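Local coordinates for protein tryptophan halogenase superfamily (Brevundimonas sp. BAL3, PDB 6FRL) that halogenates its substrates in a flavin-dependent reaction, with a preference for bromination over chlorination, at residues E216-F220 against F369-F374. Sequence-based numbering, arbitrary orientation.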
ATOM      1  N   GLU B 216      35.416   6.487 -17.561  1.00 40.00           N
ATOM      2  CA  GLU B 216      35.140   7.109 -16.295  1.00 38.55           C
ATOM      3  C   GLU B 216      33.659   7.327 -16.171  1.00 35.68           C
ATOM      4  O   GLU B 216      32.971   7.510 -17.193  1.00 34.37           O
ATOM      5  CB  GLU B 216      35.804   8.484 -16.221  1.00 44.55           C
ATOM      6  CG  GLU B 216      37.329   8.518 -16.354  1.00 48.54           C
ATOM      7  CD  GLU B 216      37.875   9.926 -16.264  1.00 50.52           C
ATOM      8  OE1 GLU B 216      37.316  10.832 -16.929  1.00 54.52           O
ATOM      9  OE2 GLU B 216      38.853  10.121 -15.516  1.00 52.58           O
ATOM     10  N   GLY B 217      33.177   7.325 -14.924  1.00 32.82           N
ATOM     11  CA  GLY B 217      31.805   7.668 -14.607  1.00 32.64           C
ATOM     12  C   GLY B 217      31.624   8.074 -13.157  1.00 32.58           C
ATOM     13  O   GLY B 217      32.363   7.644 -12.287  1.00 39.66           O
ATOM     14  N   ASP B 218      30.635   8.909 -12.902  1.00 29.68           N
ATOM     15  CA  ASP B 218      30.200   9.222 -11.541  1.00 31.47           C
ATOM     16  C   ASP B 218      29.309   8.131 -10.915  1.00 33.24           C
ATOM     17  O   ASP B 218      29.374   7.919  -9.698  1.00 36.05           O
ATOM     18  CB  ASP B 218      29.441  10.536 -11.535  1.00 31.17           C
ATOM     19  CG  ASP B 218      30.305  11.712 -11.929  1.00 33.50           C
ATOM     20  OD1 ASP B 218      31.566  11.574 -11.879  1.00 33.50           O
ATOM     21  OD2 ASP B 218      29.700  12.775 -12.261  1.00 32.17           O
ATOM     22  N   LEU B 219      28.453   7.502 -11.744  1.00 33.32           N
ATOM     23  CA  LEU B 219      27.491   6.464 -11.347  1.00 30.78           C
ATOM     24  C   LEU B 219      27.636   5.261 -12.278  1.00 26.83           C
ATOM     25  O   LEU B 219      27.573   5.404 -13.491  1.00 23.65           O
ATOM     26  CB  LEU B 219      26.040   6.992 -11.372  1.00 31.08           C
ATOM     27  CG  LEU B 219      24.920   5.961 -11.045  1.00 35.16           C
ATOM     28  CD1 LEU B 219      24.981   5.596  -9.575  1.00 35.93           C
ATOM     29  CD2 LEU B 219      23.481   6.400 -11.363  1.00 34.99           C
ATOM     30  N   PHE B 220      27.808   4.086 -11.689  1.00 25.08           N
ATOM     31  CA  PHE B 220      27.899   2.838 -12.410  1.00 27.30           C
ATOM     32  C   PHE B 220      26.687   1.941 -12.145  1.00 27.64           C
ATOM     33  O   PHE B 220      26.289   1.776 -10.974  1.00 30.96           O
ATOM     34  CB  PHE B 220      29.182   2.100 -12.003  1.00 30.36           C
ATOM     35  CG  PHE B 220      30.420   2.724 -12.569  1.00 31.88           C
ATOM     36  CD1 PHE B 220      30.966   3.857 -11.981  1.00 32.64           C
ATOM     37  CD2 PHE B 220      30.985   2.230 -13.741  1.00 31.87           C
ATOM     38  CE1 PHE B 220      32.064   4.471 -12.546  1.00 34.33           C
ATOM     39  CE2 PHE B 220      32.096   2.833 -14.285  1.00 31.69           C
ATOM     40  CZ  PHE B 220      32.630   3.956 -13.696  1.00 32.63           C
ATOM     41  N   PHE B 369      17.110   8.653  -7.456  1.00 31.63           N
ATOM     42  CA  PHE B 369      18.353   9.045  -8.180  1.00 30.27           C
ATOM     43  C   PHE B 369      19.243   9.933  -7.325  1.00 29.02           C
ATOM     44  O   PHE B 369      18.766  10.899  -6.740  1.00 28.67           O
ATOM     45  CB  PHE B 369      18.101   9.732  -9.539  1.00 26.74           C
ATOM     46  CG  PHE B 369      19.253   9.590 -10.512  1.00 25.23           C
ATOM     47  CD1 PHE B 369      19.389   8.451 -11.272  1.00 24.97           C
ATOM     48  CD2 PHE B 369      20.192  10.606 -10.667  1.00 25.57           C
ATOM     49  CE1 PHE B 369      20.438   8.305 -12.168  1.00 25.76           C
ATOM     50  CE2 PHE B 369      21.246  10.473 -11.549  1.00 26.26           C
ATOM     51  CZ  PHE B 369      21.385   9.322 -12.296  1.00 26.19           C
ATOM     52  N   PRO B 370      20.516   9.583  -7.225  1.00 29.07           N
ATOM     53  CA  PRO B 370      21.379  10.283  -6.292  1.00 31.30           C
ATOM     54  C   PRO B 370      22.103  11.488  -6.912  1.00 31.52           C
ATOM     55  O   PRO B 370      22.014  11.720  -8.117  1.00 34.62           O
ATOM     56  CB  PRO B 370      22.420   9.200  -5.960  1.00 32.65           C
ATOM     57  CG  PRO B 370      22.624   8.512  -7.277  1.00 31.18           C
ATOM     58  CD  PRO B 370      21.253   8.522  -7.950  1.00 29.43           C
ATOM     59  N   ASP B 371      22.803  12.234  -6.056  1.00 32.34           N
ATOM     60  CA  ASP B 371      23.900  13.095  -6.454  1.00 31.92           C
ATOM     61  C   ASP B 371      25.263  12.479  -6.004  1.00 32.58           C
ATOM     62  O   ASP B 371      25.326  11.336  -5.491  1.00 30.18           O
ATOM     63  CB  ASP B 371      23.693  14.541  -5.979  1.00 34.49           C
ATOM     64  CG  ASP B 371      23.856  14.724  -4.479  1.00 36.57           C
ATOM     65  OD1 ASP B 371      24.472  13.867  -3.760  1.00 41.78           O
ATOM     66  OD2 ASP B 371      23.329  15.747  -4.020  1.00 36.49           O
ATOM     67  N   ARG B 372      26.348  13.228  -6.234  1.00 33.72           N
ATOM     68  CA  ARG B 372      27.700  12.714  -6.081  1.00 35.31           C
ATOM     69  C   ARG B 372      28.150  12.533  -4.651  1.00 33.39           C
ATOM     70  O   ARG B 372      29.197  11.917  -4.444  1.00 29.06           O
ATOM     71  CB  ARG B 372      28.692  13.582  -6.837  1.00 38.61           C
ATOM     72  CG  ARG B 372      28.564  13.423  -8.353  1.00 41.39           C
ATOM     73  CD  ARG B 372      29.306  14.512  -9.089  1.00 40.04           C
ATOM     74  NE  ARG B 372      30.687  14.573  -8.676  1.00 40.57           N
ATOM     75  CZ  ARG B 372      31.524  15.567  -8.965  1.00 46.40           C
ATOM     76  NH1 ARG B 372      31.136  16.597  -9.691  1.00 49.82           N
ATOM     77  NH2 ARG B 372      32.775  15.526  -8.527  1.00 50.79           N
ATOM     78  N   ARG B 373      27.372  13.057  -3.700  1.00 32.73           N
ATOM     79  CA  ARG B 373      27.558  12.782  -2.272  1.00 37.42           C
ATOM     80  C   ARG B 373      27.071  11.399  -1.851  1.00 36.08           C
ATOM     81  O   ARG B 373      27.462  10.924  -0.782  1.00 31.90           O
ATOM     82  CB  ARG B 373      26.847  13.832  -1.387  1.00 44.23           C
ATOM     83  CG  ARG B 373      27.293  15.266  -1.618  1.00 48.46           C
ATOM     84  CD  ARG B 373      26.803  16.192  -0.501  1.00 55.70           C
ATOM     85  NE  ARG B 373      25.364  16.119  -0.217  1.00 63.41           N
ATOM     86  CZ  ARG B 373      24.382  16.574  -1.009  1.00 64.75           C
ATOM     87  NH1 ARG B 373      24.645  17.108  -2.197  1.00 62.95           N
ATOM     88  NH2 ARG B 373      23.108  16.461  -0.622  1.00 64.23           N
ATOM     89  N   PHE B 374      26.194  10.776  -2.650  1.00 33.57           N
ATOM     90  CA  PHE B 374      25.690   9.423  -2.383  1.00 30.19           C
ATOM     91  C   PHE B 374      25.254   9.245  -0.917  1.00 26.21           C
ATOM     92  O   PHE B 374      25.726   8.348  -0.180  1.00 24.19           O
ATOM     93  CB  PHE B 374      26.720   8.370  -2.846  1.00 31.81           C
ATOM     94  CG  PHE B 374      26.758   8.180  -4.336  1.00 32.77           C
ATOM     95  CD1 PHE B 374      27.595   8.975  -5.137  1.00 32.46           C
ATOM     96  CD2 PHE B 374      25.932   7.231  -4.956  1.00 32.05           C
ATOM     97  CE1 PHE B 374      27.619   8.821  -6.522  1.00 31.66           C
ATOM     98  CE2 PHE B 374      25.947   7.069  -6.342  1.00 32.45           C
ATOM     99  CZ  PHE B 374      26.792   7.882  -7.128  1.00 33.96           C
TER
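D218 and R372 bring the two backbones nearest, their CA atoms 6.9 Å apart, with no hydrogen bond between the segments. L219 begins strand 219-222, which lies between strands 13-17 and 337-339 in the parallel part of a sheet that fits the Rossmann-type flavin-binding fold; facing it, the loop joining helices 354-367 and 376-402 makes a type I beta turn from D371 to F374, closed by a hydrogen bond from F374 N to D371 O (3.0 Å). D371 suits the turn's first position, because its OD1 accepts from R373 N in an Asx turn. L219, branched and apolar, fits among rings: with CG anti to the backbone N (chi1 177°), its CD2 meets F369 CE1 at 3.7 Å, while CD1 comes to the edge of the F374 ring, 3.7 Å from CE2. Cut back to an alanine here, the side chain would lose both methyls, and a gap is likely to open between the F369 and F374 rings. D218 O, hydrogen-bonded to N336 ND2, also meets F374 CZ at 3.6 Å. At the polar end, D218 OD2 forms a salt bridge to R12; no N-H of R372 points at it, and it rests against the aliphatic R372 CD at 3.6 Å.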